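Local coordinates for protein putative methylase (Clostridium difficile, PDB 3LDU) that probably methylates guanine bases of ribosomal RNA and carries a GTP molecule bound to its methyltransferase domain, at residues Arg61-Lys72 and Asp152-Asp163. Sequence-based numbering, arbitrary orientation. Where two conformers were deposited one is given.
Sequences RVHLKIAEFEAK and DKVTISIDTTGD
R61 reaches the turn beyond strand 153-159 with its guanidinium edge: NH1 and NH2 both point in plane at the carbonyl O of G162, NH1 at 3.0 Å. NH2 also forms a salt bridge with D159 OD1 (2.9 Å), weak as a hydrogen bond, the two planes standing nearly perpendicular. The same carboxylate shapes that turn, since D159 OD1 accepts from T161 N in an Asx turn. V62 O takes two donors, T160 N nearly along the C=O axis and T160 OG1 (2.7 Å) from above the carbonyl plane, while V62 N gives to T161 OG1, which is also bonded to N53.

The antiparallel ladder, in which L64 is bonded both ways to I158, is shifted by one residue at a classic beta bulge, where I66 N and A67 N share I156 O, and then runs on to E70 and K153. I66 lays CG1 against CG1 of I158 (3.7 Å). The F69 ring, with CG between backbone N and carbonyl carbon (chi1 52°), runs beside V154, whose CB makes an off-centre CH-pi contact; F69 CZ touches I156 CD1, and helix 74-82 packs against this face. A71 CB then meets V154 CG2, a water bridges A71 O and D152 OD1, which also accepts from K107 N, and K72 NZ contacts D152 OD2 (3.0 Å). Here the bulged antiparallel pair sets strand 63-70, also paired with strand 7-12, beside strand 153-159 of the THUMP domain, uniting N-terminal and THUMP strands in one continuous sheet.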
ATOM      1  N   ARG A  61      -4.183  -2.966  -3.511  1.00 21.04           N
ATOM      2  CA  ARG A  61      -5.044  -2.838  -4.679  0.50 23.88           C
ATOM      3  C   ARG A  61      -6.495  -2.790  -4.245  1.00 19.86           C
ATOM      4  O   ARG A  61      -6.796  -2.797  -3.050  1.00 21.19           O
ATOM      5  CB  ARG A  61      -4.795  -3.936  -5.720  0.50 26.77           C
ATOM      6  CG  ARG A  61      -4.855  -5.346  -5.177  0.50 22.61           C
ATOM      7  CD  ARG A  61      -4.680  -6.363  -6.295  0.50 32.22           C
ATOM      8  NE  ARG A  61      -3.361  -6.290  -6.923  0.50 32.08           N
ATOM      9  CZ  ARG A  61      -3.110  -5.677  -8.074  0.50 31.62           C
ATOM     10  NH1 ARG A  61      -1.877  -5.670  -8.570  0.50 27.90           N
ATOM     11  NH2 ARG A  61      -4.091  -5.071  -8.728  0.50 20.26           N
ATOM     12  N   VAL A  62      -7.382  -2.591  -5.213  1.00 18.89           N
ATOM     13  CA  VAL A  62      -8.792  -2.422  -4.908  1.00 18.46           C
ATOM     14  C   VAL A  62      -9.563  -3.423  -5.755  1.00 20.37           C
ATOM     15  O   VAL A  62      -9.518  -3.356  -6.985  1.00 20.21           O
ATOM     16  CB  VAL A  62      -9.276  -0.997  -5.225  1.00 17.50           C
ATOM     17  CG1 VAL A  62     -10.803  -0.891  -5.015  1.00 24.50           C
ATOM     18  CG2 VAL A  62      -8.521   0.023  -4.372  1.00 20.74           C
ATOM     19  N   HIS A  63     -10.220  -4.371  -5.093  1.00 19.10           N
ATOM     20  CA  HIS A  63     -11.010  -5.402  -5.776  1.00 21.79           C
ATOM     21  C   HIS A  63     -12.497  -5.124  -5.667  1.00 18.86           C
ATOM     22  O   HIS A  63     -12.995  -4.709  -4.622  1.00 22.16           O
ATOM     23  CB  HIS A  63     -10.763  -6.767  -5.131  1.00 24.43           C
ATOM     24  CG  HIS A  63      -9.365  -7.282  -5.286  1.00 25.51           C
ATOM     25  ND1 HIS A  63      -8.997  -8.125  -6.305  1.00 36.20           N
ATOM     26  CD2 HIS A  63      -8.252  -7.072  -4.545  1.00 31.11           C
ATOM     27  CE1 HIS A  63      -7.711  -8.419  -6.194  1.00 38.70           C
ATOM     28  NE2 HIS A  63      -7.239  -7.794  -5.123  1.00 30.59           N
ATOM     29  N   LEU A  64     -13.215  -5.383  -6.750  1.00 17.89           N
ATOM     30  CA  LEU A  64     -14.668  -5.361  -6.723  1.00 19.83           C
ATOM     31  C   LEU A  64     -15.154  -6.778  -6.393  1.00 21.12           C
ATOM     32  O   LEU A  64     -14.907  -7.712  -7.151  1.00 20.80           O
ATOM     33  CB  LEU A  64     -15.209  -4.917  -8.084  1.00 20.35           C
ATOM     34  CG  LEU A  64     -16.734  -5.036  -8.240  1.00 22.14           C
ATOM     35  CD1 LEU A  64     -17.450  -4.129  -7.239  1.00 22.04           C
ATOM     36  CD2 LEU A  64     -17.144  -4.695  -9.658  1.00 26.07           C
ATOM     37  N   LYS A  65     -15.816  -6.942  -5.250  1.00 17.72           N
ATOM     38  CA  LYS A  65     -16.266  -8.263  -4.830  1.00 17.59           C
ATOM     39  C   LYS A  65     -17.488  -8.675  -5.642  1.00 23.35           C
ATOM     40  O   LYS A  65     -18.452  -7.911  -5.750  1.00 25.29           O
ATOM     41  CB  LYS A  65     -16.630  -8.267  -3.360  1.00 18.16           C
ATOM     42  CG  LYS A  65     -16.822  -9.657  -2.785  1.00 22.72           C
ATOM     43  CD  LYS A  65     -17.158  -9.572  -1.309  1.00 31.73           C
ATOM     44  CE  LYS A  65     -17.419 -10.946  -0.717  1.00 34.10           C
ATOM     45  NZ  LYS A  65     -17.657 -10.862   0.748  1.00 30.40           N
ATOM     46  N   ILE A  66     -17.431  -9.874  -6.218  1.00 20.27           N
ATOM     47  CA  ILE A  66     -18.551 -10.400  -7.018  1.00 16.66           C
ATOM     48  C   ILE A  66     -19.373 -11.420  -6.240  1.00 26.05           C
ATOM     49  O   ILE A  66     -20.612 -11.399  -6.257  1.00 25.18           O
ATOM     50  CB  ILE A  66     -18.041 -11.063  -8.329  1.00 18.99           C
ATOM     51  CG1 ILE A  66     -17.194 -10.078  -9.132  1.00 25.20           C
ATOM     52  CG2 ILE A  66     -19.223 -11.549  -9.185  1.00 21.38           C
ATOM     53  CD1 ILE A  66     -17.936  -8.813  -9.519  1.00 25.90           C
ATOM     54  N   ALA A  67     -18.694 -12.333  -5.569  1.00 24.78           N
ATOM     55  CA  ALA A  67     -19.400 -13.441  -4.932  1.00 23.99           C
ATOM     56  C   ALA A  67     -18.561 -14.057  -3.832  1.00 27.50           C
ATOM     57  O   ALA A  67     -17.336 -13.993  -3.865  1.00 24.04           O
ATOM     58  CB  ALA A  67     -19.750 -14.494  -5.962  1.00 29.28           C
ATOM     59  N   GLU A  68     -19.236 -14.659  -2.860  1.00 26.53           N
ATOM     60  CA  GLU A  68     -18.563 -15.464  -1.853  1.00 23.71           C
ATOM     61  C   GLU A  68     -19.436 -16.675  -1.559  1.00 30.77           C
ATOM     62  O   GLU A  68     -20.647 -16.549  -1.382  1.00 32.38           O
ATOM     63  CB  GLU A  68     -18.287 -14.649  -0.584  1.00 28.38           C
ATOM     64  CG  GLU A  68     -17.717 -15.468   0.561  1.00 37.38           C
ATOM     65  CD  GLU A  68     -17.263 -14.607   1.730  1.00 53.24           C
ATOM     66  OE1 GLU A  68     -16.510 -15.119   2.588  1.00 60.64           O
ATOM     67  OE2 GLU A  68     -17.652 -13.421   1.787  1.00 48.89           O
ATOM     68  N   PHE A  69     -18.825 -17.854  -1.552  1.00 25.37           N
ATOM     69  CA  PHE A  69     -19.555 -19.092  -1.314  1.00 25.67           C
ATOM     70  C   PHE A  69     -18.587 -20.174  -0.881  1.00 27.41           C
ATOM     71  O   PHE A  69     -17.382 -20.051  -1.070  1.00 28.10           O
ATOM     72  CB  PHE A  69     -20.295 -19.541  -2.579  1.00 26.61           C
ATOM     73  CG  PHE A  69     -19.417 -19.609  -3.811  1.00 30.17           C
ATOM     74  CD1 PHE A  69     -18.578 -20.694  -4.028  1.00 26.08           C
ATOM     75  CD2 PHE A  69     -19.439 -18.591  -4.756  1.00 29.85           C
ATOM     76  CE1 PHE A  69     -17.765 -20.758  -5.167  1.00 24.63           C
ATOM     77  CE2 PHE A  69     -18.641 -18.651  -5.892  1.00 26.71           C
ATOM     78  CZ  PHE A  69     -17.803 -19.734  -6.097  1.00 24.09           C
ATOM     79  N   GLU A  70     -19.119 -21.242  -0.304  1.00 25.45           N
ATOM     80  CA  GLU A  70     -18.297 -22.382   0.051  1.00 29.39           C
ATOM     81  C   GLU A  70     -18.114 -23.287  -1.164  1.00 33.48           C
ATOM     82  O   GLU A  70     -19.037 -23.477  -1.946  1.00 32.01           O
ATOM     83  CB  GLU A  70     -18.956 -23.157   1.189  1.00 31.73           C
ATOM     84  CG  GLU A  70     -18.146 -24.332   1.668  1.00 42.40           C
ATOM     85  CD  GLU A  70     -18.743 -24.954   2.898  1.00 50.85           C
ATOM     86  OE1 GLU A  70     -19.334 -26.050   2.777  1.00 57.53           O
ATOM     87  OE2 GLU A  70     -18.638 -24.335   3.977  1.00 48.81           O
ATOM     88  N   ALA A  71     -16.922 -23.843  -1.323  1.00 28.25           N
ATOM     89  CA  ALA A  71     -16.685 -24.818  -2.379  1.00 25.60           C
ATOM     90  C   ALA A  71     -15.672 -25.844  -1.892  1.00 32.30           C
ATOM     91  O   ALA A  71     -14.520 -25.514  -1.664  1.00 29.94           O
ATOM     92  CB  ALA A  71     -16.191 -24.139  -3.647  1.00 32.75           C
ATOM     93  N   LYS A  72     -16.107 -27.087  -1.723  1.00 29.51           N
ATOM     94  CA  LYS A  72     -15.214 -28.135  -1.238  1.00 30.77           C
ATOM     95  C   LYS A  72     -14.792 -29.100  -2.348  1.00 35.71           C
ATOM     96  O   LYS A  72     -13.966 -29.988  -2.135  1.00 36.77           O
ATOM     97  CB  LYS A  72     -15.873 -28.900  -0.088  1.00 31.57           C
ATOM     98  CG  LYS A  72     -16.031 -28.071   1.184  1.00 37.19           C
ATOM     99  CD  LYS A  72     -16.707 -28.878   2.283  1.00 46.98           C
ATOM    100  CE  LYS A  72     -16.952 -28.051   3.544  1.00 56.63           C
ATOM    101  NZ  LYS A  72     -15.704 -27.770   4.315  1.00 61.33           N
ATOM    102  N   ASP A 152     -12.008 -23.072   2.687  1.00 21.48           N
ATOM    103  CA  ASP A 152     -13.082 -23.495   1.781  1.00 21.37           C
ATOM    104  C   ASP A 152     -14.099 -22.411   1.412  1.00 26.33           C
ATOM    105  O   ASP A 152     -15.052 -22.687   0.685  1.00 30.23           O
ATOM    106  CB  ASP A 152     -13.804 -24.730   2.328  1.00 21.73           C
ATOM    107  CG  ASP A 152     -12.865 -25.889   2.558  1.00 30.68           C
ATOM    108  OD1 ASP A 152     -11.938 -26.064   1.746  1.00 27.99           O
ATOM    109  OD2 ASP A 152     -13.056 -26.627   3.550  1.00 35.70           O
ATOM    110  N   LYS A 153     -13.895 -21.185   1.886  1.00 24.14           N
ATOM    111  CA  LYS A 153     -14.763 -20.083   1.477  1.00 24.51           C
ATOM    112  C   LYS A 153     -14.101 -19.396   0.284  1.00 23.44           C
ATOM    113  O   LYS A 153     -12.975 -18.914   0.381  1.00 22.96           O
ATOM    114  CB  LYS A 153     -14.969 -19.073   2.614  1.00 23.99           C
ATOM    115  CG  LYS A 153     -15.378 -19.700   3.956  1.00 38.89           C
ATOM    116  CD  LYS A 153     -15.025 -18.783   5.152  1.00 53.33           C
ATOM    117  CE  LYS A 153     -13.581 -18.990   5.659  1.00 52.61           C
ATOM    118  NZ  LYS A 153     -12.686 -17.773   5.584  1.00 39.77           N
ATOM    119  N   VAL A 154     -14.802 -19.372  -0.839  1.00 26.27           N
ATOM    120  CA  VAL A 154     -14.271 -18.802  -2.072  1.00 26.30           C
ATOM    121  C   VAL A 154     -14.769 -17.375  -2.205  1.00 27.46           C
ATOM    122  O   VAL A 154     -15.953 -17.107  -2.038  1.00 24.26           O
ATOM    123  CB  VAL A 154     -14.778 -19.596  -3.282  1.00 23.07           C
ATOM    124  CG1 VAL A 154     -14.272 -18.978  -4.592  1.00 23.68           C
ATOM    125  CG2 VAL A 154     -14.370 -21.075  -3.170  1.00 23.54           C
ATOM    126  N   THR A 155     -13.862 -16.453  -2.480  1.00 21.59           N
ATOM    127  CA  THR A 155     -14.261 -15.096  -2.816  1.00 21.53           C
ATOM    128  C   THR A 155     -13.800 -14.834  -4.235  1.00 19.65           C
ATOM    129  O   THR A 155     -12.632 -15.027  -4.552  1.00 20.69           O
ATOM    130  CB  THR A 155     -13.639 -14.057  -1.879  1.00 26.45           C
ATOM    131  OG1 THR A 155     -14.163 -14.234  -0.555  1.00 28.44           O
ATOM    132  CG2 THR A 155     -13.989 -12.656  -2.362  1.00 25.66           C
ATOM    133  N   ILE A 156     -14.722 -14.446  -5.111  1.00 19.51           N
ATOM    134  CA  ILE A 156     -14.340 -14.067  -6.459  1.00 19.97           C
ATOM    135  C   ILE A 156     -14.495 -12.556  -6.607  1.00 23.56           C
ATOM    136  O   ILE A 156     -15.504 -11.977  -6.190  1.00 23.95           O
ATOM    137  CB  ILE A 156     -15.185 -14.807  -7.551  1.00 20.49           C
ATOM    138  CG1 ILE A 156     -15.028 -16.321  -7.418  1.00 20.58           C
ATOM    139  CG2 ILE A 156     -14.724 -14.413  -8.943  1.00 23.29           C
ATOM    140  CD1 ILE A 156     -15.873 -17.107  -8.399  1.00 20.12           C
ATOM    141  N   SER A 157     -13.492 -11.916  -7.187  1.00 18.53           N
ATOM    142  CA  SER A 157     -13.545 -10.483  -7.355  1.00 15.39           C
ATOM    143  C   SER A 157     -12.945 -10.107  -8.696  1.00 20.97           C
ATOM    144  O   SER A 157     -12.343 -10.943  -9.374  1.00 21.57           O
ATOM    145  CB  SER A 157     -12.757  -9.794  -6.232  1.00 23.74           C
ATOM    146  OG  SER A 157     -11.395 -10.180  -6.289  1.00 27.96           O
ATOM    147  N   ILE A 158     -13.120  -8.845  -9.074  1.00 21.62           N
ATOM    148  CA  ILE A 158     -12.462  -8.309 -10.262  1.00 20.72           C
ATOM    149  C   ILE A 158     -11.491  -7.220  -9.826  1.00 24.58           C
ATOM    150  O   ILE A 158     -11.844  -6.336  -9.049  1.00 22.47           O
ATOM    151  CB  ILE A 158     -13.474  -7.717 -11.272  1.00 19.25           C
ATOM    152  CG1 ILE A 158     -14.641  -8.701 -11.493  1.00 20.66           C
ATOM    153  CG2 ILE A 158     -12.775  -7.345 -12.584  1.00 22.00           C
ATOM    154  CD1 ILE A 158     -15.622  -8.284 -12.577  1.00 27.48           C
ATOM    155  N   ASP A 159     -10.262  -7.300 -10.317  1.00 18.10           N
ATOM    156  CA  ASP A 159      -9.247  -6.290 -10.024  1.00 21.31           C
ATOM    157  C   ASP A 159      -9.598  -4.974 -10.719  1.00 23.20           C
ATOM    158  O   ASP A 159      -9.777  -4.957 -11.941  1.00 24.74           O
ATOM    159  CB  ASP A 159      -7.889  -6.800 -10.503  1.00 20.98           C
ATOM    160  CG  ASP A 159      -6.787  -5.767 -10.347  1.00 31.53           C
ATOM    161  OD1 ASP A 159      -6.922  -4.899  -9.471  1.00 27.16           O
ATOM    162  OD2 ASP A 159      -5.790  -5.835 -11.097  1.00 41.38           O
ATOM    163  N   THR A 160      -9.708  -3.884  -9.960  1.00 19.33           N
ATOM    164  CA  THR A 160     -10.042  -2.575 -10.537  1.00 17.90           C
ATOM    165  C   THR A 160      -8.791  -1.734 -10.756  1.00 23.59           C
ATOM    166  O   THR A 160      -8.854  -0.644 -11.333  1.00 22.11           O
ATOM    167  CB  THR A 160     -11.019  -1.758  -9.650  1.00 17.54           C
ATOM    168  OG1 THR A 160     -10.332  -1.288  -8.482  1.00 19.63           O
ATOM    169  CG2 THR A 160     -12.217  -2.593  -9.221  1.00 20.66           C
ATOM    170  N   THR A 161      -7.653  -2.255 -10.297  1.00 20.55           N
ATOM    171  CA  THR A 161      -6.415  -1.471 -10.197  1.00 17.60           C
ATOM    172  C   THR A 161      -5.431  -1.661 -11.356  1.00 19.75           C
ATOM    173  O   THR A 161      -5.057  -0.702 -12.020  1.00 26.21           O
ATOM    174  CB  THR A 161      -5.714  -1.795  -8.868  1.00 16.05           C
ATOM    175  OG1 THR A 161      -6.609  -1.496  -7.794  1.00 19.85           O
ATOM    176  CG2 THR A 161      -4.435  -0.971  -8.736  1.00 18.90           C
ATOM    177  N   GLY A 162      -5.034  -2.901 -11.616  1.00 20.64           N
ATOM    178  CA  GLY A 162      -4.030  -3.174 -12.630  1.00 27.42           C
ATOM    179  C   GLY A 162      -2.652  -3.276 -11.979  1.00 26.44           C
ATOM    180  O   GLY A 162      -2.416  -4.156 -11.158  1.00 29.53           O
ATOM    181  N   ASP A 163      -1.739  -2.387 -12.339  1.00 29.30           N
ATOM    182  CA  ASP A 163      -0.442  -2.347 -11.656  1.00 30.96           C
ATOM    183  C   ASP A 163      -0.643  -2.154 -10.150  1.00 29.06           C
ATOM    184  O   ASP A 163      -1.419  -1.303  -9.727  1.00 29.83           O
ATOM    185  CB  ASP A 163       0.437  -1.219 -12.205  1.00 35.42           C
ATOM    186  CG  ASP A 163       1.067  -1.561 -13.538  1.00 56.39           C
ATOM    187  OD1 ASP A 163       1.028  -2.745 -13.931  1.00 62.59           O
ATOM    188  OD2 ASP A 163       1.609  -0.642 -14.189  1.00 65.71           O
TER
HETATM  189  O   HOH W   1     -11.797 -25.623  -0.877  1.00 27.73           O